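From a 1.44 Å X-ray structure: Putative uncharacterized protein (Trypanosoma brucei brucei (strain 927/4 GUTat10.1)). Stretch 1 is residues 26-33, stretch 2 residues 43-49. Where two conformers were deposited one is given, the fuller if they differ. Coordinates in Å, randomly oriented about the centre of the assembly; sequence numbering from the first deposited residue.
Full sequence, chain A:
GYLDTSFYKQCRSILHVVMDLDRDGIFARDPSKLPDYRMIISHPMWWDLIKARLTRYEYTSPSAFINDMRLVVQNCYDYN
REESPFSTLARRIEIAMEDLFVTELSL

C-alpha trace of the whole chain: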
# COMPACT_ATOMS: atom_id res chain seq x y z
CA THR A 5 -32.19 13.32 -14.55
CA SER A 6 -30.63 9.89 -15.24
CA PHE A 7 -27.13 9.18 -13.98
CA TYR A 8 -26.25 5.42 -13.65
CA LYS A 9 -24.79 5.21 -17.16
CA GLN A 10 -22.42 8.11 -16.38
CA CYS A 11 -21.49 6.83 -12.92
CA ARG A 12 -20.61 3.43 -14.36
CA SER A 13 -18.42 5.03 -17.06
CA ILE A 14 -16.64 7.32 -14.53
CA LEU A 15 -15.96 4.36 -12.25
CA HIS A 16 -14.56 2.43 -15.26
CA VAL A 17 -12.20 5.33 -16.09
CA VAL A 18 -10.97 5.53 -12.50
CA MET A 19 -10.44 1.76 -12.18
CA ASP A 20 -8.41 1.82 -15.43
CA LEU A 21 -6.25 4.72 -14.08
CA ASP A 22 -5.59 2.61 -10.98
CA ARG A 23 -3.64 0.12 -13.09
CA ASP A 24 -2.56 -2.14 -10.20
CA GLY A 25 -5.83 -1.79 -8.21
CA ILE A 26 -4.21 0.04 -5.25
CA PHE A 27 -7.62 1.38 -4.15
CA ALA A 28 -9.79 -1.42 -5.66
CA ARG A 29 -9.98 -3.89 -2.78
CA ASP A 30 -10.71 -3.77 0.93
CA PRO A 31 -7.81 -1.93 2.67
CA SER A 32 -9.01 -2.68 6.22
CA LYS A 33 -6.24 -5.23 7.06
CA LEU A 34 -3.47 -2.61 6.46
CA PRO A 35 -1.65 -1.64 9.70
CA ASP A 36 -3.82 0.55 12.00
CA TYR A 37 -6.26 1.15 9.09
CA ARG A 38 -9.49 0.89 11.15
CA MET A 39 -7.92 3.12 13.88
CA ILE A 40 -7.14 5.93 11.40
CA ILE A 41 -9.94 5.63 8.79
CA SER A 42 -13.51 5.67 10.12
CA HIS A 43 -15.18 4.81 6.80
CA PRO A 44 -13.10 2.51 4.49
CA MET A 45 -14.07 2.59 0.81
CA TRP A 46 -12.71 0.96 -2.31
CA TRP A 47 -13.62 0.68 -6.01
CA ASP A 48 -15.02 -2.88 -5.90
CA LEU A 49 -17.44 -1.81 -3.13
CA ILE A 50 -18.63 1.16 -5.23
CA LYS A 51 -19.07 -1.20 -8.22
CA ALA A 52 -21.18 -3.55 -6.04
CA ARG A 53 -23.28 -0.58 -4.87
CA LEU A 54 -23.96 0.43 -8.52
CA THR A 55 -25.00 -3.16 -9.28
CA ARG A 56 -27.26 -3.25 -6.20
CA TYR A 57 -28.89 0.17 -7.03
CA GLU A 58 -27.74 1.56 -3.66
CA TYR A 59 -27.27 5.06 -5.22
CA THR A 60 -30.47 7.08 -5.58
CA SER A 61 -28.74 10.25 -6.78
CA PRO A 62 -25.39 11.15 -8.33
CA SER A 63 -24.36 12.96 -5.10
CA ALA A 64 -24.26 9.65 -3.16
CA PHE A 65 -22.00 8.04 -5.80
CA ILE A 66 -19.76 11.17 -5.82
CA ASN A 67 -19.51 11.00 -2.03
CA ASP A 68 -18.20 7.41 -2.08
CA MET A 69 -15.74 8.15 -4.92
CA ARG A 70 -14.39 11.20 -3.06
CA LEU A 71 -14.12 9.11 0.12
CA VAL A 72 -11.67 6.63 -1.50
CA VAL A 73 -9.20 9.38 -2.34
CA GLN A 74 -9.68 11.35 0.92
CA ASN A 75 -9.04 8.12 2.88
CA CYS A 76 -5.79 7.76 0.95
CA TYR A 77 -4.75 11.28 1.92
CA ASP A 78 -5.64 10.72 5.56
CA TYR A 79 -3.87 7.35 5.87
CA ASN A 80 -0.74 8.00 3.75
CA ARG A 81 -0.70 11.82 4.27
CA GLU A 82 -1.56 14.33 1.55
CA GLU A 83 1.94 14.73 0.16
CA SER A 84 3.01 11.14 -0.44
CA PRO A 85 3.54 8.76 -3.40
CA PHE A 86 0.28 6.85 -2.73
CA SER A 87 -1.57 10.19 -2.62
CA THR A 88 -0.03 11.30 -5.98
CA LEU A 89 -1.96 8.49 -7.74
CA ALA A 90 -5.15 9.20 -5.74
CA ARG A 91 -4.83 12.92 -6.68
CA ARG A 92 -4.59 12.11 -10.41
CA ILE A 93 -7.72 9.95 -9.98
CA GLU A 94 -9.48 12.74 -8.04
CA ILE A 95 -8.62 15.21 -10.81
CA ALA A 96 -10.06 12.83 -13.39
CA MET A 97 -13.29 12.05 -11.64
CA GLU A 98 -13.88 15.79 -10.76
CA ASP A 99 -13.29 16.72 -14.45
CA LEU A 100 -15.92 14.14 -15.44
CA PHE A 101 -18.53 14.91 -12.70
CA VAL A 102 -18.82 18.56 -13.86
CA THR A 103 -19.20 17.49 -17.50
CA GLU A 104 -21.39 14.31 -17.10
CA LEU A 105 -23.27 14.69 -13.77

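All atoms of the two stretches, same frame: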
# COMPACT_ATOMS: atom_id res chain seq x y z
N ILE A 26 -4.67 -0.41 -6.57
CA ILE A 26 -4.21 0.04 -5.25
C ILE A 26 -5.40 0.37 -4.35
O ILE A 26 -5.38 0.08 -3.15
CB ILE A 26 -3.29 1.31 -5.42
CG1 ILE A 26 -2.03 1.01 -6.31
CG2 ILE A 26 -2.85 1.83 -4.07
CD1 ILE A 26 -1.22 -0.18 -5.88
N PHE A 27 -6.45 0.98 -4.92
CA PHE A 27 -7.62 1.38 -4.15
C PHE A 27 -8.87 0.56 -4.52
O PHE A 27 -9.98 0.97 -4.19
CB PHE A 27 -7.90 2.87 -4.39
CG PHE A 27 -6.69 3.74 -4.15
CD1 PHE A 27 -6.14 3.86 -2.89
CD2 PHE A 27 -6.06 4.38 -5.21
CE1 PHE A 27 -5.02 4.63 -2.67
CE2 PHE A 27 -4.93 5.16 -4.99
CZ PHE A 27 -4.42 5.29 -3.72
N ALA A 28 -8.68 -0.62 -5.16
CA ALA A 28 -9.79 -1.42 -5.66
C ALA A 28 -10.37 -2.35 -4.65
O ALA A 28 -11.55 -2.68 -4.76
CB ALA A 28 -9.34 -2.22 -6.85
N ARG A 29 -9.56 -2.87 -3.72
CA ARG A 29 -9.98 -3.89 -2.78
C ARG A 29 -9.98 -3.38 -1.35
O ARG A 29 -9.48 -2.29 -1.05
CB ARG A 29 -9.07 -5.10 -2.90
CG ARG A 29 -9.15 -5.76 -4.29
CD ARG A 29 -8.16 -6.91 -4.44
N ASP A 30 -10.58 -4.14 -0.46
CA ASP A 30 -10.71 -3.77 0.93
C ASP A 30 -9.33 -3.49 1.55
O ASP A 30 -8.49 -4.39 1.58
CB ASP A 30 -11.41 -4.89 1.68
CG ASP A 30 -11.67 -4.62 3.13
OD1 ASP A 30 -11.37 -3.50 3.58
OD2 ASP A 30 -12.16 -5.54 3.82
N PRO A 31 -9.10 -2.26 2.04
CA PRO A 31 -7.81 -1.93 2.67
C PRO A 31 -7.77 -2.14 4.19
O PRO A 31 -6.77 -1.80 4.83
CB PRO A 31 -7.70 -0.43 2.40
CG PRO A 31 -9.12 0.04 2.52
CD PRO A 31 -9.99 -1.07 2.00
N SER A 32 -8.84 -2.68 4.78
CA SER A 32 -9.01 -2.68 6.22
C SER A 32 -7.97 -3.50 6.98
O SER A 32 -7.80 -3.23 8.17
CB SER A 32 -10.40 -3.19 6.59
OG SER A 32 -11.37 -2.35 5.99
N LYS A 33 -7.25 -4.44 6.34
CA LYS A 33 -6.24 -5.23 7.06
C LYS A 33 -4.87 -4.52 7.08
O LYS A 33 -3.93 -5.03 7.71
CB LYS A 33 -6.09 -6.63 6.45
CG LYS A 33 -7.37 -7.48 6.54
CD LYS A 33 -7.35 -8.51 7.68
CE LYS A 33 -7.77 -9.90 7.24
NZ LYS A 33 -9.21 -9.95 6.86
N HIS A 43 -14.29 5.34 7.82
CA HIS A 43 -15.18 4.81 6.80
C HIS A 43 -14.40 4.29 5.57
O HIS A 43 -14.34 4.96 4.53
CB HIS A 43 -16.15 5.93 6.40
CG HIS A 43 -17.37 5.47 5.68
ND1 HIS A 43 -18.32 6.37 5.25
CD2 HIS A 43 -17.73 4.23 5.29
CE1 HIS A 43 -19.25 5.65 4.65
NE2 HIS A 43 -18.93 4.36 4.63
N PRO A 44 -13.85 3.05 5.64
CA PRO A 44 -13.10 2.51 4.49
C PRO A 44 -13.96 2.39 3.25
O PRO A 44 -15.17 2.14 3.35
CB PRO A 44 -12.64 1.14 4.99
CG PRO A 44 -12.60 1.27 6.47
CD PRO A 44 -13.78 2.13 6.79
N MET A 45 -13.36 2.62 2.07
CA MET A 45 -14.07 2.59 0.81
C MET A 45 -13.10 2.18 -0.27
O MET A 45 -11.91 2.49 -0.18
CB MET A 45 -14.66 3.98 0.51
CG MET A 45 -15.65 4.03 -0.66
SD MET A 45 -17.01 2.84 -0.59
CE MET A 45 -17.67 3.19 1.05
N TRP A 46 -13.58 1.46 -1.26
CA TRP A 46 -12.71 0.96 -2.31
C TRP A 46 -13.53 0.74 -3.59
O TRP A 46 -14.75 0.68 -3.53
CB TRP A 46 -12.01 -0.33 -1.84
CG TRP A 46 -12.93 -1.43 -1.41
CD1 TRP A 46 -13.29 -2.52 -2.15
CD2 TRP A 46 -13.48 -1.65 -0.09
NE1 TRP A 46 -14.07 -3.36 -1.41
CE2 TRP A 46 -14.18 -2.87 -0.13
CE3 TRP A 46 -13.42 -0.95 1.11
CZ2 TRP A 46 -14.86 -3.37 0.96
CZ3 TRP A 46 -14.11 -1.45 2.20
CH2 TRP A 46 -14.84 -2.63 2.11
N TRP A 47 -12.87 0.70 -4.77
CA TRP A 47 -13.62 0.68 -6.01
C TRP A 47 -14.56 -0.51 -6.13
O TRP A 47 -15.67 -0.34 -6.65
CB TRP A 47 -12.72 0.68 -7.26
CG TRP A 47 -11.58 1.67 -7.26
CD1 TRP A 47 -10.29 1.42 -7.61
CD2 TRP A 47 -11.65 3.09 -7.02
NE1 TRP A 47 -9.54 2.57 -7.57
CE2 TRP A 47 -10.36 3.61 -7.20
CE3 TRP A 47 -12.70 3.98 -6.71
CZ2 TRP A 47 -10.05 4.95 -6.95
CZ3 TRP A 47 -12.40 5.32 -6.51
CH2 TRP A 47 -11.09 5.78 -6.58
N ASP A 48 -14.14 -1.71 -5.73
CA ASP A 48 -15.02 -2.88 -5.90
C ASP A 48 -16.30 -2.74 -5.08
O ASP A 48 -17.34 -3.27 -5.48
CB ASP A 48 -14.30 -4.18 -5.54
CG ASP A 48 -13.19 -4.57 -6.50
OD1 ASP A 48 -13.10 -3.96 -7.59
OD2 ASP A 48 -12.41 -5.50 -6.16
N LEU A 49 -16.24 -2.05 -3.94
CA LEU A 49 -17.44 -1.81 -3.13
C LEU A 49 -18.37 -0.84 -3.86
O LEU A 49 -19.58 -1.06 -3.91
CB LEU A 49 -17.07 -1.28 -1.75
CG LEU A 49 -18.24 -1.04 -0.79
CD1 LEU A 49 -19.15 -2.28 -0.67
CD2 LEU A 49 -17.73 -0.65 0.58

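The contact is held by two backbone hydrogen bonds that join an irregular segment, residues 26-33, to the start of a helix. Trp47 N donates to Phe27 O at 3.0 Å with an N-H...O angle of 160°, and one residue further along Asp48 N donates to Ala28 O at 2.9 Å and 159°. Both are short and nearly straight. Because Trp46 occupies the N-cap position, the amides of Trp47 and Asp48 lie in the first turn, where no preceding helical carbonyl is available to them; the carbonyls of Phe27 and Ala28 supply the acceptors instead. Leu49 N, by contrast, finds its acceptor within its own stretch, in a weak bond to Trp46 O at 3.1 Å.

The carboxylate of Asp48 also approaches Ala28 O, with OD2 at 3.3 Å from that oxygen, but both atoms are acceptors and no hydrogen bond results. Asp30 has its carboxylate engaged locally: OD1 accepts from Ser32 N at 2.9 Å and from Ser32 OG at 2.7 Å, so one oxygen receives both the backbone and the side-chain donor of the same residue.

Around these polar links the two tryptophans provide most of the second stretch's share of the packing surface. Trp46, with CA-to-CB directed toward the first stretch, lies beneath the backbone at Arg29 and Asp30. Asp30 CA sits 3.8 Å from the centroid of the Trp46 six-membered ring and 19° off its normal, a CH-pi contact over the face, while Ala28 O meets the ring edge, 3.1 Å from Trp46 CD1. Pro31 CD extends the packing to Trp46 CE3 at 3.5 Å. The indole of Trp47 packs against Phe27 and Ala28, with Ala28 CB 3.8 Å from Trp47 CD1. Trp47 NE1 lies 3.6 Å from Phe27 CB, a packing contact, and its hydrogen bond is made elsewhere in the structure.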